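Local coordinates for putative lipoprotein (Clostridium perfringens ATCC 13124, PDB 4R7R), which is of unknown function but, as a putative lipoprotein with an alpha-beta fold, may bind lipid, at residues Ile59-Leu64 against Lys102-Leu107; Pro68-Phe73 against Ile83-Asp88. All coordinates share one frame; numbering follows the deposited sequence.

Overall arrangement
Both contacts reach one antiparallel sheet, and their centres lie about 12 Å apart. Contact 2 is the buried one; its centre is about 7 Å from that of the chain. It holds the inner strands 70-75 and 80-85 together with a ladder of backbone bonds, isoleucines on one face and a salt bridge on the other. Contact 1 lies near an edge strand, 58-59, with its centre about 12 Å from that of the chain, and is partly exposed. There a loop covers one tyrosine ring, with one direct backbone bond and two bridging waters. Contact 2 is nested within the chain loop that contact 1 closes. The two touch where Leu64 packs on Tyr86.

Contact 1 of 2, residues Ile59-Leu64 against Lys102-Leu107; sequences INEEAL and KDYLSL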
ATOM      1  N   ILE A  59      -1.638   7.429  10.665  1.00 36.64           N
ATOM      2  CA  ILE A  59      -0.820   8.343  11.454  1.00 39.71           C
ATOM      3  C   ILE A  59      -0.457   9.609  10.674  1.00 45.26           C
ATOM      4  O   ILE A  59      -0.754   9.725   9.482  1.00 44.48           O
ATOM      5  CB  ILE A  59       0.462   7.651  11.932  1.00 37.72           C
ATOM      6  CG1 ILE A  59       1.316   7.220  10.733  1.00 30.59           C
ATOM      7  CG2 ILE A  59       0.113   6.454  12.775  1.00 32.30           C
ATOM      8  CD1 ILE A  59       2.614   6.589  11.103  1.00 30.17           C
ATOM      9  N   ASN A  60       0.188  10.550  11.354  1.00 48.70           N
ATOM     10  CA  ASN A  60       0.604  11.810  10.744  1.00 52.00           C
ATOM     11  C   ASN A  60       1.820  11.692   9.831  1.00 48.33           C
ATOM     12  O   ASN A  60       2.557  10.705   9.877  1.00 45.23           O
ATOM     13  CB  ASN A  60       0.901  12.838  11.836  1.00 51.89           C
ATOM     14  CG  ASN A  60      -0.336  13.214  12.637  1.00 61.05           C
ATOM     15  OD1 ASN A  60      -1.137  14.047  12.208  1.00 61.20           O
ATOM     16  ND2 ASN A  60      -0.496  12.601  13.808  1.00 62.19           N
ATOM     17  N   GLU A  61       2.016  12.716   9.005  1.00 54.25           N
ATOM     18  CA  GLU A  61       3.199  12.834   8.162  1.00 58.50           C
ATOM     19  C   GLU A  61       4.471  12.667   8.969  1.00 63.39           C
ATOM     20  O   GLU A  61       4.626  13.274  10.026  1.00 67.83           O
ATOM     21  CB  GLU A  61       3.238  14.189   7.454  1.00 67.89           C
ATOM     22  CG  GLU A  61       2.429  14.269   6.180  1.00 69.29           C
ATOM     23  CD  GLU A  61       2.909  15.380   5.263  1.00 76.51           C
ATOM     24  OE1 GLU A  61       3.724  16.222   5.711  1.00 81.81           O
ATOM     25  OE2 GLU A  61       2.475  15.410   4.090  1.00 76.95           O
ATOM     26  N   GLU A  62       5.376  11.840   8.453  1.00 62.51           N
ATOM     27  CA  GLU A  62       6.686  11.624   9.049  1.00 65.64           C
ATOM     28  C   GLU A  62       7.804  11.869   8.047  1.00 65.75           C
ATOM     29  O   GLU A  62       7.603  11.724   6.841  1.00 63.28           O
ATOM     30  CB  GLU A  62       6.815  10.196   9.564  1.00 64.93           C
ATOM     31  CG  GLU A  62       6.031   9.869  10.813  1.00 69.10           C
ATOM     32  CD  GLU A  62       6.403   8.498  11.349  1.00 67.74           C
ATOM     33  OE1 GLU A  62       7.162   7.783  10.652  1.00 64.54           O
ATOM     34  OE2 GLU A  62       5.956   8.144  12.463  1.00 69.67           O
ATOM     35  N   ALA A  63       8.985  12.221   8.549  1.00 69.38           N
ATOM     36  CA  ALA A  63      10.197  12.220   7.726  1.00 68.06           C
ATOM     37  C   ALA A  63      10.489  10.788   7.288  1.00 65.16           C
ATOM     38  O   ALA A  63      10.181   9.842   8.012  1.00 57.44           O
ATOM     39  CB  ALA A  63      11.375  12.800   8.487  1.00 73.76           C
ATOM     40  N   LEU A  64      11.068  10.610   6.108  1.00 68.32           N
ATOM     41  CA  LEU A  64      11.179   9.259   5.566  1.00 68.22           C
ATOM     42  C   LEU A  64      12.604   8.852   5.245  1.00 70.41           C
ATOM     43  O   LEU A  64      13.427   9.692   4.900  1.00 73.44           O
ATOM     44  CB  LEU A  64      10.314   9.121   4.310  1.00 57.14           C
ATOM     45  CG  LEU A  64       8.801   9.180   4.515  1.00 50.82           C
ATOM     46  CD1 LEU A  64       8.088   9.332   3.180  1.00 50.08           C
ATOM     47  CD2 LEU A  64       8.293   7.945   5.264  1.00 44.84           C
ATOM     48  N   LYS A 102       0.589  12.328   1.072  1.00 28.08           N
ATOM     49  CA  LYS A 102       0.345  10.905   1.137  1.00 27.28           C
ATOM     50  C   LYS A 102      -0.411  10.567   2.409  1.00 27.47           C
ATOM     51  O   LYS A 102      -0.317  11.298   3.388  1.00 30.46           O
ATOM     52  CB  LYS A 102       1.669  10.139   1.091  1.00 26.81           C
ATOM     53  CG  LYS A 102       2.603  10.608   0.000  1.00 26.88           C
ATOM     54  CD  LYS A 102       4.015  10.116   0.229  1.00 26.98           C
ATOM     55  CE  LYS A 102       4.866  10.442  -0.986  1.00 29.28           C
ATOM     56  NZ  LYS A 102       6.301  10.108  -0.812  1.00 29.40           N
ATOM     57  N   ASP A 103      -1.180   9.481   2.374  1.00 26.00           N
ATOM     58  CA  ASP A 103      -1.660   8.809   3.581  1.00 26.54           C
ATOM     59  C   ASP A 103      -0.494   8.081   4.281  1.00 25.44           C
ATOM     60  O   ASP A 103       0.362   7.479   3.620  1.00 24.50           O
ATOM     61  CB  ASP A 103      -2.755   7.788   3.239  1.00 28.10           C
ATOM     62  CG  ASP A 103      -4.160   8.396   3.153  1.00 33.05           C
ATOM     63  OD1 ASP A 103      -4.337   9.633   2.953  1.00 35.83           O
ATOM     64  OD2 ASP A 103      -5.111   7.591   3.276  1.00 34.04           O
ATOM     65  N   TYR A 104      -0.461   8.121   5.607  1.00 25.07           N
ATOM     66  CA  TYR A 104       0.555   7.386   6.358  1.00 25.64           C
ATOM     67  C   TYR A 104      -0.140   6.397   7.265  1.00 26.80           C
ATOM     68  O   TYR A 104      -1.040   6.772   8.036  1.00 31.05           O
ATOM     69  CB  TYR A 104       1.450   8.333   7.182  1.00 28.66           C
ATOM     70  CG  TYR A 104       2.328   9.244   6.347  1.00 31.99           C
ATOM     71  CD1 TYR A 104       3.709   9.026   6.253  1.00 32.96           C
ATOM     72  CD2 TYR A 104       1.778  10.325   5.644  1.00 33.63           C
ATOM     73  CE1 TYR A 104       4.524   9.869   5.481  1.00 34.09           C
ATOM     74  CE2 TYR A 104       2.574  11.164   4.860  1.00 34.52           C
ATOM     75  CZ  TYR A 104       3.944  10.937   4.782  1.00 35.08           C
ATOM     76  OH  TYR A 104       4.723  11.774   4.007  1.00 34.16           O
ATOM     77  N   LEU A 105       0.277   5.138   7.191  1.00 24.53           N
ATOM     78  CA  LEU A 105      -0.308   4.111   8.031  1.00 25.83           C
ATOM     79  C   LEU A 105       0.781   3.302   8.721  1.00 30.00           C
ATOM     80  O   LEU A 105       1.812   3.013   8.115  1.00 30.75           O
ATOM     81  CB  LEU A 105      -1.203   3.172   7.217  1.00 22.25           C
ATOM     82  CG  LEU A 105      -2.269   3.705   6.253  1.00 20.97           C
ATOM     83  CD1 LEU A 105      -1.686   4.214   4.957  1.00 18.81           C
ATOM     84  CD2 LEU A 105      -3.261   2.597   5.940  1.00 21.26           C
ATOM     85  N   SER A 106       0.548   2.955   9.985  1.00 31.00           N
ATOM     86  CA  SER A 106       1.305   1.909  10.659  1.00 31.22           C
ATOM     87  C   SER A 106       0.459   0.638  10.676  1.00 32.97           C
ATOM     88  O   SER A 106      -0.738   0.684  10.981  1.00 33.83           O
ATOM     89  CB  SER A 106       1.677   2.321  12.083  1.00 31.03           C
ATOM     90  OG  SER A 106       2.285   1.242  12.782  1.00 31.15           O
ATOM     91  N   LEU A 107       1.081  -0.495  10.359  1.00 33.85           N
ATOM     92  CA  LEU A 107       0.359  -1.762  10.209  1.00 32.55           C
ATOM     93  C   LEU A 107       0.688  -2.766  11.285  1.00 34.98           C
ATOM     94  O   LEU A 107       0.544  -3.960  11.064  1.00 36.47           O
ATOM     95  CB  LEU A 107       0.665  -2.405   8.847  1.00 29.05           C
ATOM     96  CG  LEU A 107       0.328  -1.559   7.623  1.00 27.67           C
ATOM     97  CD1 LEU A 107       0.517  -2.349   6.318  1.00 28.13           C
ATOM     98  CD2 LEU A 107      -1.086  -1.043   7.747  1.00 27.16           C
TER
HETATM   99  O   HOH W   1      -2.261   9.864   7.058  1.00 35.29           O
HETATM  100  O   HOH W   2       2.774  13.402   2.079  1.00 35.48           O
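Glu61 lies across one face of the Tyr104 ring. Its CA sits over the centre of the ring in a CH-pi contact, 3.8 Å from the centroid. The backbone N of Glu62 is above the same face, nearer the rim. Glu61 CG also packs closely, 3.4 Å from Tyr104 CE2. Chi1 of Glu61 (-84°) puts CG beside its own backbone N. At the ring edge Leu64 adds a looser apolar touch, CD2 to Tyr104 CE1 at 4.2 Å.

At the other end of the loop Ile59 meets the base of the tyrosine. Ile59 CG1 is 3.7 Å from Tyr104 CB, and the isoleucine side chain lies roughly perpendicular to that of the tyrosine. Ile59 N donates to Tyr104 O over 2.8 Å, with an N-H...O angle of 156°. This is where the chain leaves the sheet: strand 58-59 is at one edge of the sheet, beside strand 103-106, and the loop that follows turns over the face carrying Tyr104. Thr92 of strand 90-95 also touches the Tyr104 side chain.

The polar margin is bridged by water. One water accepts from Tyr104 N and lies 2.9 Å from Ile59 O, to which it may donate. A second donates to Glu61 OE2, 2.9 Å away, and accepts from Lys102 N. The same water is 3.2 Å from Tyr104 OH. It bridges the Glu61 carboxylate to the backbone just before strand 103-106. Glu61 is exposed, and its carboxylate plane is turned 62° from the ring. Glu62 is exposed too and makes its closest approach through the backbone, while its carboxylate extends away from the tyrosine.

Contact 2 of 2, residues Pro68-Phe73 against Ile83-Asp88; sequences PLYKIF and IDIYGD
Pro68 covers one face of the Tyr86 ring. Its CA makes a CH-pi contact 4.0 Å from the centroid, and its CB lies above the same face toward the rim. The proline and tyrosine side chains are aligned in one direction. Leu64 and Pro65 also touch Tyr86. The Tyr70 ring has Ile85 CG2 at its edge.

Strands 70-75 and 80-85 form an antiparallel beta hairpin. Ile72 and Ile83 are a hydrogen-bonded pair: Ile72 N donates to Ile83 O at 2.8 Å, and Ile83 N returns a bond to Ile72 O. Ile85 N donates to Tyr70 O in a nearly straight bond, with an N-H...O angle of 173°. A classic beta bulge follows, with Leu69 and Tyr70 both facing Ile85. Ile85 O takes a short bond from Leu69 N, 2.6 Å, and a weak one from Tyr70 N.

On the face with Tyr70, Ile72, Ile83 and Ile85, Ile72 CD1 meets Ile85 CD1 at 4.0 Å. On the other face Lys71 bends at chi4 (73°), bringing NZ to the syn side of Asp84 OD1 in a 2.6 Å salt bridge. Tyr94 OH hydrogen-bonds to both Lys71 NZ and Asp84 OD2.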
ATOM      1  N   PRO A  68      11.625   3.600  -0.073  1.00 46.53           N
ATOM      2  CA  PRO A  68      10.901   2.396   0.324  1.00 40.62           C
ATOM      3  C   PRO A  68      11.703   1.139   0.045  1.00 35.65           C
ATOM      4  O   PRO A  68      12.685   1.164  -0.702  1.00 38.44           O
ATOM      5  CB  PRO A  68       9.644   2.431  -0.559  1.00 39.95           C
ATOM      6  CG  PRO A  68      10.010   3.324  -1.700  1.00 42.19           C
ATOM      7  CD  PRO A  68      10.891   4.358  -1.095  1.00 45.00           C
ATOM      8  N   LEU A  69      11.279   0.041   0.654  1.00 29.26           N
ATOM      9  CA  LEU A  69      11.810  -1.255   0.316  1.00 25.82           C
ATOM     10  C   LEU A  69      11.173  -1.708  -1.000  1.00 26.09           C
ATOM     11  O   LEU A  69      11.841  -2.217  -1.906  1.00 28.35           O
ATOM     12  CB  LEU A  69      11.528  -2.247   1.448  1.00 25.05           C
ATOM     13  CG  LEU A  69      12.195  -1.855   2.775  1.00 26.26           C
ATOM     14  CD1 LEU A  69      11.883  -2.876   3.849  1.00 26.60           C
ATOM     15  CD2 LEU A  69      13.717  -1.661   2.631  1.00 24.18           C
ATOM     16  N   TYR A  70       9.867  -1.493  -1.098  1.00 32.74           N
ATOM     17  CA  TYR A  70       9.094  -1.935  -2.241  1.00 28.15           C
ATOM     18  C   TYR A  70       8.067  -0.887  -2.627  1.00 26.95           C
ATOM     19  O   TYR A  70       7.644  -0.060  -1.799  1.00 26.09           O
ATOM     20  CB  TYR A  70       8.348  -3.240  -1.947  1.00 26.20           C
ATOM     21  CG  TYR A  70       9.200  -4.419  -1.557  1.00 27.17           C
ATOM     22  CD1 TYR A  70       9.918  -5.138  -2.517  1.00 26.99           C
ATOM     23  CD2 TYR A  70       9.258  -4.842  -0.236  1.00 28.99           C
ATOM     24  CE1 TYR A  70      10.689  -6.238  -2.161  1.00 28.86           C
ATOM     25  CE2 TYR A  70      10.019  -5.949   0.125  1.00 32.09           C
ATOM     26  CZ  TYR A  70      10.732  -6.638  -0.840  1.00 31.93           C
ATOM     27  OH  TYR A  70      11.491  -7.720  -0.472  1.00 35.25           O
ATOM     28  N   LYS A  71       7.626  -0.978  -3.874  1.00 26.05           N
ATOM     29  CA  LYS A  71       6.593  -0.114  -4.390  1.00 27.26           C
ATOM     30  C   LYS A  71       5.502  -0.987  -5.002  1.00 25.52           C
ATOM     31  O   LYS A  71       5.769  -1.849  -5.853  1.00 24.98           O
ATOM     32  CB  LYS A  71       7.186   0.847  -5.415  1.00 30.70           C
ATOM     33  CG  LYS A  71       6.625   2.246  -5.381  1.00 35.15           C
ATOM     34  CD  LYS A  71       7.413   3.183  -6.318  1.00 38.00           C
ATOM     35  CE  LYS A  71       6.842   4.583  -6.262  1.00 38.32           C
ATOM     36  NZ  LYS A  71       7.174   5.251  -4.987  1.00 38.40           N
ATOM     37  N   ILE A  72       4.280  -0.778  -4.537  1.00 26.03           N
ATOM     38  CA  ILE A  72       3.111  -1.472  -5.048  1.00 26.73           C
ATOM     39  C   ILE A  72       2.264  -0.564  -5.977  1.00 29.89           C
ATOM     40  O   ILE A  72       1.744   0.482  -5.556  1.00 29.72           O
ATOM     41  CB  ILE A  72       2.253  -1.989  -3.874  1.00 30.20           C
ATOM     42  CG1 ILE A  72       3.090  -2.917  -2.973  1.00 32.59           C
ATOM     43  CG2 ILE A  72       0.989  -2.672  -4.384  1.00 33.30           C
ATOM     44  CD1 ILE A  72       2.321  -3.594  -1.787  1.00 21.71           C
ATOM     45  N   PHE A  73       2.140  -0.961  -7.240  1.00 29.13           N
ATOM     46  CA  PHE A  73       1.305  -0.229  -8.193  1.00 29.14           C
ATOM     47  C   PHE A  73      -0.028  -0.917  -8.346  1.00 31.98           C
ATOM     48  O   PHE A  73      -0.112  -2.026  -8.882  1.00 33.90           O
ATOM     49  CB  PHE A  73       1.999  -0.097  -9.550  1.00 27.65           C
ATOM     50  CG  PHE A  73       3.200   0.784  -9.504  1.00 28.41           C
ATOM     51  CD1 PHE A  73       3.064   2.160  -9.542  1.00 28.72           C
ATOM     52  CD2 PHE A  73       4.470   0.242  -9.357  1.00 28.56           C
ATOM     53  CE1 PHE A  73       4.168   2.989  -9.478  1.00 28.48           C
ATOM     54  CE2 PHE A  73       5.577   1.062  -9.292  1.00 27.82           C
ATOM     55  CZ  PHE A  73       5.425   2.445  -9.348  1.00 28.14           C
ATOM     56  N   ILE A  83       1.410   2.275  -3.263  1.00 25.33           N
ATOM     57  CA  ILE A  83       1.731   2.058  -1.861  1.00 23.79           C
ATOM     58  C   ILE A  83       3.245   1.872  -1.719  1.00 25.58           C
ATOM     59  O   ILE A  83       3.830   0.961  -2.330  1.00 24.34           O
ATOM     60  CB  ILE A  83       1.013   0.830  -1.270  1.00 23.01           C
ATOM     61  CG1 ILE A  83      -0.480   0.866  -1.585  1.00 22.62           C
ATOM     62  CG2 ILE A  83       1.239   0.753   0.244  1.00 23.19           C
ATOM     63  CD1 ILE A  83      -1.217  -0.386  -1.147  1.00 20.53           C
ATOM     64  N   ASP A  84       3.884   2.734  -0.934  1.00 24.80           N
ATOM     65  CA  ASP A  84       5.307   2.572  -0.683  1.00 25.84           C
ATOM     66  C   ASP A  84       5.489   1.740   0.589  1.00 26.42           C
ATOM     67  O   ASP A  84       4.859   2.028   1.608  1.00 27.87           O
ATOM     68  CB  ASP A  84       6.006   3.932  -0.565  1.00 27.21           C
ATOM     69  CG  ASP A  84       6.060   4.691  -1.897  1.00 30.60           C
ATOM     70  OD1 ASP A  84       6.090   4.030  -2.963  1.00 32.05           O
ATOM     71  OD2 ASP A  84       6.088   5.949  -1.884  1.00 30.30           O
ATOM     72  N   ILE A  85       6.328   0.705   0.533  1.00 24.76           N
ATOM     73  CA  ILE A  85       6.553  -0.144   1.704  1.00 25.72           C
ATOM     74  C   ILE A  85       7.887   0.158   2.407  1.00 27.24           C
ATOM     75  O   ILE A  85       8.963   0.000   1.816  1.00 29.58           O
ATOM     76  CB  ILE A  85       6.519  -1.639   1.306  1.00 25.46           C
ATOM     77  CG1 ILE A  85       5.256  -1.949   0.487  1.00 23.64           C
ATOM     78  CG2 ILE A  85       6.632  -2.524   2.534  1.00 25.20           C
ATOM     79  CD1 ILE A  85       3.988  -1.547   1.190  1.00 23.94           C
ATOM     80  N   TYR A  86       7.820   0.590   3.664  1.00 26.95           N
ATOM     81  CA  TYR A  86       9.027   0.822   4.469  1.00 28.26           C
ATOM     82  C   TYR A  86       9.203  -0.221   5.573  1.00 32.72           C
ATOM     83  O   TYR A  86       8.468  -1.216   5.640  1.00 33.91           O
ATOM     84  CB  TYR A  86       8.994   2.214   5.101  1.00 27.70           C
ATOM     85  CG  TYR A  86       8.889   3.310   4.078  1.00 26.73           C
ATOM     86  CD1 TYR A  86      10.027   3.941   3.581  1.00 25.37           C
ATOM     87  CD2 TYR A  86       7.655   3.685   3.581  1.00 26.56           C
ATOM     88  CE1 TYR A  86       9.936   4.928   2.637  1.00 25.64           C
ATOM     89  CE2 TYR A  86       7.548   4.672   2.637  1.00 27.32           C
ATOM     90  CZ  TYR A  86       8.691   5.293   2.166  1.00 26.53           C
ATOM     91  OH  TYR A  86       8.558   6.274   1.217  1.00 25.01           O
ATOM     92  N   GLY A  87      10.180   0.013   6.442  1.00 34.11           N
ATOM     93  CA  GLY A  87      10.412  -0.868   7.571  1.00 35.90           C
ATOM     94  C   GLY A  87       9.374  -0.682   8.662  1.00 34.62           C
ATOM     95  O   GLY A  87       8.575   0.249   8.603  1.00 35.86           O
ATOM     96  N   ASP A  88       9.373  -1.585   9.639  1.00 35.65           N
ATOM     97  CA  ASP A  88       8.511  -1.470  10.816  1.00 39.00           C
ATOM     98  C   ASP A  88       7.027  -1.385  10.514  1.00 36.94           C
ATOM     99  O   ASP A  88       6.281  -0.845  11.327  1.00 37.94           O
ATOM    100  CB  ASP A  88       8.901  -0.243  11.638  1.00 46.89           C
ATOM    101  CG  ASP A  88      10.160  -0.457  12.436  1.00 56.54           C
ATOM    102  OD1 ASP A  88      10.851  -1.491  12.219  1.00 58.60           O
ATOM    103  OD2 ASP A  88      10.453   0.415  13.288  1.00 61.54           O
TER